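Local coordinates for protein putative glycyl-glycine endopeptidase lytM (Ruminococcus gnavus, PDB 3NYY) that is probably a zinc-type metalloendopeptidase of the M23 (LytM-like) family, a group that cuts peptide bridges of bacterial cell walls, at residues G211-P214 / V215-H218. Sequence-based numbering, arbitrary orientation.
Sequences GEFP and VHLH
Phe213 brings CD1 and CE1 of its ring up to CE1 of the His216 imidazole, three residues on, where Phe213 CE1 and His216 CE1 stand 3.5 Å apart. The rings meet obliquely, centroids 5.5 Å apart and planes at 67°, with the phenyl carbons approaching the imidazole at its edge. His216 has CG between its backbone N and carbonyl carbon (chi1 71°), which turns the ring back along the chain toward the preceding loop. There ND1 donates a hydrogen bond to the carbonyl O of Pro214, 2.9 Å from His216 ND1 to Pro214 O. The N-H...O angle of 168° makes it nearly straight, and the oxygen lies close to the imidazole plane, although the donor itself is tilted from the carbonyl plane of Pro214. The backbone N of Val215, too, is held, by Asn135 OD1, so both polar atoms of the Pro214–Val215 peptide are engaged at the turn into strand 216-225. His177, on strand 172-178, meets both rings, edge-to-face with Phe213, and Phe115 of the second subunit packs edge-to-face with His216. His216 and His218 form the His-x-His signature of M23 peptidases; as in relatives, His218 would probably bind zinc and His216 lie in the active site, and here His218 ND1 is hydrogen-bonded to Asp129 OD1. The near-straight ND1–O bond, with Phe213 in a secondary role, would be expected to limit rotation of the His216 ring, and it fixes which ring nitrogen faces the loop and which way round the imidazole sits.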
loop_
_atom_site.group_PDB
_atom_site.type_symbol
_atom_site.label_atom_id
_atom_site.label_comp_id
_atom_site.label_asym_id
_atom_site.label_seq_id
_atom_site.Cartn_x
_atom_site.Cartn_y
_atom_site.Cartn_z
ATOM N N GLY A 211 19.241 -4.467 2.412
ATOM C CA GLY A 211 18.859 -5.244 1.247
ATOM C C GLY A 211 17.861 -6.355 1.481
ATOM O O GLY A 211 17.503 -7.062 0.528
ATOM N N GLU A 212 17.389 -6.530 2.704
ATOM C CA GLU A 212 16.506 -7.666 3.005
ATOM C C GLU A 212 15.049 -7.451 2.572
ATOM O O GLU A 212 14.271 -8.393 2.557
ATOM C CB GLU A 212 16.563 -8.030 4.499
ATOM C CG GLU A 212 17.929 -8.525 4.960
ATOM C CD GLU A 212 18.392 -9.797 4.250
ATOM O OE1 GLU A 212 17.570 -10.706 4.017
ATOM O OE2 GLU A 212 19.580 -9.888 3.919
ATOM N N PHE A 213 14.681 -6.219 2.221
ATOM C CA PHE A 213 13.307 -5.912 1.820
ATOM C C PHE A 213 13.324 -4.693 0.929
ATOM O O PHE A 213 14.373 -4.121 0.759
ATOM C CB PHE A 213 12.442 -5.710 3.053
ATOM C CG PHE A 213 13.049 -4.814 4.077
ATOM C CD1 PHE A 213 13.018 -3.449 3.910
ATOM C CD2 PHE A 213 13.622 -5.347 5.233
ATOM C CE1 PHE A 213 13.573 -2.614 4.860
ATOM C CE2 PHE A 213 14.161 -4.537 6.198
ATOM C CZ PHE A 213 14.136 -3.168 6.009
ATOM N N PRO A 214 12.191 -4.366 0.262
ATOM C CA PRO A 214 12.149 -3.217 -0.638
ATOM C C PRO A 214 12.437 -1.886 0.041
ATOM O O PRO A 214 12.209 -1.712 1.246
ATOM C CB PRO A 214 10.692 -3.181 -1.117
ATOM C CG PRO A 214 10.195 -4.574 -0.916
ATOM C CD PRO A 214 10.871 -5.033 0.338
ATOM N N VAL A 215 12.916 -0.960 -0.760
ATOM C CA VAL A 215 13.208 0.382 -0.268
ATOM C C VAL A 215 11.886 1.096 0.024
ATOM O O VAL A 215 10.980 1.160 -0.814
ATOM C CB VAL A 215 14.065 1.162 -1.270
ATOM C CG1 VAL A 215 14.173 2.648 -0.909
ATOM C CG2 VAL A 215 15.484 0.532 -1.351
ATOM N N HIS A 216 11.779 1.610 1.248
ATOM C CA HIS A 216 10.629 2.336 1.701
ATOM C C HIS A 216 10.962 3.085 2.962
ATOM O O HIS A 216 11.917 2.744 3.695
ATOM C CB HIS A 216 9.458 1.376 1.992
ATOM C CG HIS A 216 9.620 0.521 3.205
ATOM N ND1 HIS A 216 10.533 -0.513 3.310
ATOM C CD2 HIS A 216 8.939 0.546 4.380
ATOM C CE1 HIS A 216 10.429 -1.053 4.520
ATOM N NE2 HIS A 216 9.451 -0.449 5.178
ATOM N N LEU A 217 10.171 4.127 3.204
ATOM C CA LEU A 217 10.208 4.807 4.508
ATOM C C LEU A 217 9.089 4.250 5.361
ATOM O O LEU A 217 7.920 4.295 4.962
ATOM C CB LEU A 217 9.930 6.306 4.381
ATOM C CG LEU A 217 9.789 7.048 5.706
ATOM C CD1 LEU A 217 11.098 7.024 6.615
ATOM C CD2 LEU A 217 9.338 8.516 5.440
ATOM N N HIS A 218 9.418 3.702 6.533
ATOM C CA HIS A 218 8.365 3.401 7.498
ATOM C C HIS A 218 8.199 4.628 8.391
ATOM O O HIS A 218 9.173 5.065 9.036
ATOM C CB HIS A 218 8.671 2.154 8.335
ATOM C CG HIS A 218 7.694 1.952 9.437
ATOM N ND1 HIS A 218 6.509 1.272 9.245
ATOM C CD2 HIS A 218 7.681 2.406 10.716
ATOM C CE1 HIS A 218 5.811 1.305 10.379
ATOM N NE2 HIS A 218 6.510 1.957 11.297
#